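Local structure of vanadium-dependent haloperoxidase (Zobellia galactanivorans, 4CIT) at residues A[328-331]-A[332-336]; A[406-409]-A[410-414]. The protein is a vanadium-dependent iodoperoxidase that binds vanadate and probably uses peroxide to oxidise iodide. All blocks are in the same frame, centred on the assembly; numbering follows the deposited sequence. Where two conformers were deposited one is given.

Contact 1. Residues A[328-331]-A[332-336]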
loop_
_atom_site.group_PDB
_atom_site.type_symbol
_atom_site.label_atom_id
_atom_site.label_comp_id
_atom_site.label_asym_id
_atom_site.label_seq_id
_atom_site.Cartn_x
_atom_site.Cartn_y
_atom_site.Cartn_z
ATOM N N CYS A 328 11.743 0.802 0.459
ATOM C CA CYS A 328 12.067 -0.363 -0.330
ATOM C C CYS A 328 12.627 0.017 -1.694
ATOM O O CYS A 328 13.705 -0.486 -2.094
ATOM C CB CYS A 328 10.842 -1.205 -0.478
ATOM S SG CYS A 328 11.150 -2.672 -1.524
ATOM N N TRP A 329 11.991 0.958 -2.390
ATOM C CA TRP A 329 12.490 1.459 -3.675
ATOM C C TRP A 329 13.874 2.161 -3.576
ATOM O O TRP A 329 14.703 2.062 -4.475
ATOM C CB TRP A 329 11.480 2.332 -4.394
ATOM C CG TRP A 329 10.792 1.610 -5.497
ATOM C CD1 TRP A 329 10.894 1.880 -6.854
ATOM C CD2 TRP A 329 9.971 0.414 -5.400
ATOM N NE1 TRP A 329 10.220 0.949 -7.570
ATOM C CE2 TRP A 329 9.609 0.053 -6.716
ATOM C CE3 TRP A 329 9.507 -0.347 -4.343
ATOM C CZ2 TRP A 329 8.800 -1.031 -6.982
ATOM C CZ3 TRP A 329 8.713 -1.424 -4.607
ATOM C CH2 TRP A 329 8.398 -1.791 -5.908
ATOM N N ASP A 330 14.129 2.833 -2.470
ATOM C CA ASP A 330 15.448 3.372 -2.113
ATOM C C ASP A 330 16.509 2.268 -2.181
ATOM O O ASP A 330 17.595 2.421 -2.800
ATOM C CB ASP A 330 15.447 4.060 -0.689
ATOM C CG ASP A 330 16.756 4.651 -0.325
ATOM O OD1 ASP A 330 17.167 5.601 -1.079
ATOM O OD2 ASP A 330 17.455 4.112 0.571
ATOM N N GLU A 331 16.215 1.142 -1.533
ATOM C CA GLU A 331 17.172 0.070 -1.557
ATOM C C GLU A 331 17.238 -0.606 -2.927
ATOM O O GLU A 331 18.357 -1.005 -3.420
ATOM C CB GLU A 331 16.821 -0.995 -0.525
ATOM C CG GLU A 331 17.808 -2.169 -0.451
ATOM C CD GLU A 331 19.237 -1.740 -0.309
ATOM O OE1 GLU A 331 19.547 -0.693 0.292
ATOM O OE2 GLU A 331 20.133 -2.429 -0.885
ATOM N N LYS A 332 16.089 -0.768 -3.559
ATOM C CA LYS A 332 16.129 -1.483 -4.858
ATOM C C LYS A 332 17.135 -0.862 -5.832
ATOM O O LYS A 332 17.820 -1.582 -6.582
ATOM C CB LYS A 332 14.736 -1.553 -5.547
ATOM C CG LYS A 332 13.781 -2.525 -4.934
ATOM C CD LYS A 332 12.379 -2.584 -5.585
ATOM C CE LYS A 332 11.516 -3.714 -5.104
ATOM N NZ LYS A 332 12.142 -5.064 -5.247
ATOM N N TYR A 333 17.082 0.465 -5.929
ATOM C CA TYR A 333 17.875 1.217 -6.873
ATOM C C TYR A 333 19.266 1.568 -6.326
ATOM O O TYR A 333 20.123 1.926 -7.081
ATOM C CB TYR A 333 17.069 2.379 -7.534
ATOM C CG TYR A 333 16.054 1.884 -8.450
ATOM C CD1 TYR A 333 16.330 1.577 -9.773
ATOM C CD2 TYR A 333 14.749 1.683 -8.021
ATOM C CE1 TYR A 333 15.391 1.071 -10.611
ATOM C CE2 TYR A 333 13.805 1.161 -8.851
ATOM C CZ TYR A 333 14.093 0.848 -10.188
ATOM O OH TYR A 333 13.111 0.416 -11.037
ATOM N N ARG A 334 19.531 1.321 -5.054
ATOM C CA ARG A 334 20.890 1.353 -4.502
ATOM C C ARG A 334 21.615 0.088 -4.891
ATOM O O ARG A 334 22.724 0.150 -5.440
ATOM C CB ARG A 334 20.870 1.561 -2.990
ATOM C CG ARG A 334 22.207 1.335 -2.254
ATOM C CD ARG A 334 22.202 1.482 -0.737
ATOM N NE ARG A 334 21.720 2.796 -0.411
ATOM C CZ ARG A 334 20.480 3.074 -0.029
ATOM N NH1 ARG A 334 19.557 2.135 0.239
ATOM N NH2 ARG A 334 20.181 4.340 0.151
ATOM N N SER A 335 21.040 -1.075 -4.623
ATOM C CA SER A 335 21.708 -2.357 -4.839
ATOM C C SER A 335 21.575 -2.825 -6.338
ATOM O O SER A 335 22.451 -3.537 -6.858
ATOM C CB SER A 335 21.183 -3.393 -3.851
ATOM O OG SER A 335 19.807 -3.571 -3.964
ATOM N N ASN A 336 20.460 -2.438 -6.967
ATOM C CA ASN A 336 20.193 -2.682 -8.362
ATOM C C ASN A 336 20.573 -4.113 -8.785
ATOM O O ASN A 336 21.390 -4.326 -9.673
ATOM C CB ASN A 336 20.931 -1.635 -9.190
ATOM C CG ASN A 336 20.520 -1.644 -10.645
ATOM O OD1 ASN A 336 19.362 -1.814 -10.998
ATOM N ND2 ASN A 336 21.482 -1.404 -11.497
#
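K332 lies over the indole of W329 and carries its amine to the vanadate ion, in the last turns of helix 307-335, which lies in the PAP2-type region shared by vanadium haloperoxidases and acid phosphatases. From the backbone outwards, CB and CG pass the carbonyl of C328, with CG 3.5 Å from C328 O, the same oxygen that accepts from K332 N. CD then sits above the centre of the six-membered ring of W329, 3.7 Å from the centroid and only 7° off the ring normal, a CH-pi contact. CE touches both C328 SG and W329 CZ3, each 3.7 Å away. The chain is extended up to CE and bends at its last torsion (chi4 -55°), so that NZ turns toward the oxyanion; it hydrogen-bonds vanadate as well as the carbonyl oxygens of P362 and T365, which fix the direction of the amine.

W329 is itself held by the bond from NE1 to I202 O, and Y333 lies beside it with ring planes at 44° and CD1 of W329 3.6 Å from CE2 of Y333. That tyrosine also turns its hydroxyl to I202 O.

Round the other side of the helix, R334 joins a salt-bridge network with D330 and E331. Its two terminal nitrogens converge on one oxygen, D330 OD2, from the same face of the carboxylate, whereas D330 OD1 bonds N207. E331 reaches the same guanidinium through a bend at chi2, and R334 NH1 meets E331 OE1 at 2.8 Å from the anti side, tilted well out of the carboxylate plane. Near the helix end, E331 O accepts from both S335 N and S335 OG, the hydroxyl lying 3.0 Å away and above the carbonyl plane.

Contact 2. Residues A[406-409]-A[410-414]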
loop_
_atom_site.group_PDB
_atom_site.type_symbol
_atom_site.label_atom_id
_atom_site.label_comp_id
_atom_site.label_asym_id
_atom_site.label_seq_id
_atom_site.Cartn_x
_atom_site.Cartn_y
_atom_site.Cartn_z
ATOM N N SER A 406 -3.381 -14.523 12.126
ATOM C CA SER A 406 -2.861 -13.206 12.562
ATOM C C SER A 406 -2.399 -12.355 11.351
ATOM O O SER A 406 -2.104 -12.946 10.279
ATOM C CB SER A 406 -1.674 -13.423 13.534
ATOM O OG SER A 406 -0.516 -13.902 12.863
ATOM N N PHE A 407 -2.252 -11.043 11.540
ATOM C CA PHE A 407 -1.620 -10.261 10.477
ATOM C C PHE A 407 -0.199 -10.710 10.198
ATOM O O PHE A 407 0.219 -10.730 9.009
ATOM C CB PHE A 407 -1.636 -8.789 10.786
ATOM C CG PHE A 407 -3.007 -8.275 11.136
ATOM C CD1 PHE A 407 -4.051 -8.308 10.213
ATOM C CD2 PHE A 407 -3.249 -7.774 12.405
ATOM C CE1 PHE A 407 -5.293 -7.800 10.548
ATOM C CE2 PHE A 407 -4.497 -7.290 12.744
ATOM C CZ PHE A 407 -5.510 -7.306 11.790
ATOM N N LYS A 408 0.522 -11.090 11.264
ATOM C CA LYS A 408 1.934 -11.586 11.170
ATOM C C LYS A 408 2.020 -12.816 10.280
ATOM O O LYS A 408 2.884 -12.905 9.389
ATOM C CB LYS A 408 2.512 -11.878 12.543
ATOM C CG LYS A 408 4.018 -12.141 12.481
ATOM C CD LYS A 408 4.550 -12.666 13.811
ATOM C CE LYS A 408 5.918 -13.371 13.711
ATOM N NZ LYS A 408 6.115 -14.304 12.560
ATOM N N GLN A 409 1.087 -13.713 10.447
ATOM C CA GLN A 409 1.027 -14.935 9.639
ATOM C C GLN A 409 0.766 -14.656 8.182
ATOM O O GLN A 409 1.430 -15.196 7.301
ATOM C CB GLN A 409 0.086 -15.966 10.213
ATOM C CG GLN A 409 0.098 -17.297 9.439
ATOM C CD GLN A 409 -1.079 -18.182 9.804
ATOM O OE1 GLN A 409 -2.238 -17.820 9.624
ATOM N NE2 GLN A 409 -0.770 -19.353 10.418
ATOM N N ALA A 410 -0.172 -13.771 7.909
ATOM C CA ALA A 410 -0.391 -13.300 6.548
ATOM C C ALA A 410 0.851 -12.666 5.949
ATOM O O ALA A 410 1.129 -12.939 4.769
ATOM C CB ALA A 410 -1.539 -12.362 6.457
ATOM N N ALA A 411 1.516 -11.755 6.654
ATOM C CA ALA A 411 2.743 -11.154 6.132
ATOM C C ALA A 411 3.842 -12.189 5.830
ATOM O O ALA A 411 4.571 -12.088 4.823
ATOM C CB ALA A 411 3.344 -10.128 7.124
ATOM N N ASP A 412 4.003 -13.150 6.739
ATOM C CA ASP A 412 4.953 -14.217 6.534
ATOM C C ASP A 412 4.643 -15.044 5.290
ATOM O O ASP A 412 5.554 -15.412 4.523
ATOM C CB ASP A 412 5.012 -15.156 7.713
ATOM C CG ASP A 412 5.773 -14.524 8.925
ATOM O OD1 ASP A 412 6.492 -13.502 8.745
ATOM O OD2 ASP A 412 5.552 -15.095 10.013
ATOM N N GLU A 413 3.351 -15.271 5.042
ATOM C CA GLU A 413 2.950 -15.963 3.835
ATOM C C GLU A 413 3.217 -15.115 2.618
ATOM O O GLU A 413 3.675 -15.594 1.558
ATOM C CB GLU A 413 1.461 -16.454 3.938
ATOM C CG GLU A 413 1.045 -17.262 2.749
ATOM C CD GLU A 413 -0.359 -17.766 2.800
ATOM O OE1 GLU A 413 -0.662 -18.689 3.607
ATOM O OE2 GLU A 413 -1.134 -17.194 2.018
ATOM N N ALA A 414 2.897 -13.842 2.665
ATOM C CA ALA A 414 3.115 -12.953 1.513
ATOM C C ALA A 414 4.636 -12.937 1.139
ATOM O O ALA A 414 4.971 -12.956 -0.065
ATOM C CB ALA A 414 2.626 -11.544 1.783
#
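The N-terminal turn of helix 407-420 starts from a serine N-cap and carries a salt bridge between K408 and D412 one turn further on. S406 OG accepts from Q409 N at 2.9 Å, the evidence for the cap, while S406 O receives A410 N in the first of the main-chain i to i+4 bonds that continue through A414. K408 leaves the backbone with CG anti to its N (chi1 -170°) and stays extended until a bend at chi4 brings NZ to D412 OD2, 2.7 Å away, which accepts it on its syn lone pair.

This helix packs in the PAP2-type helical core: F407 meets the rings of F387 and F389 and touches helices 367-383 and 288-302, whereas A410 rests on W292 and F404. The other carboxylate oxygen, D412 OD1, makes a salt bridge with R437, so each carboxylate oxygen has its own cationic partner, which would probably favour the ionised form. Shortening D412 to an alanine would probably leave both K408 NZ and R437 without this carboxylate, and the lysine end freer to turn. E413 reaches R402 and W266 through OE2, and its CB lies 3.6 Å from Q409 O.

In the fold
Contact 1 comes first along the chain, near the C-terminal end of helix 307-335; contact 2 follows about seventy residues later, at the start of helix 407-420. Both belong to the PAP2-type region, yet they do not touch: their centres are 24 Å apart and their nearest atoms about 12 Å. Helix 340-347, helix 367-383 and the two-stranded antiparallel sheet come between them in sequence. Only contact 1 supplies a residue of the vanadate pocket, K332; in contact 2 the side chain of A411 stays about 12 Å from a bound vanadate. Downstream of contact 2, however, its helix continues to R418, another pocket residue, so both helices contribute to the site.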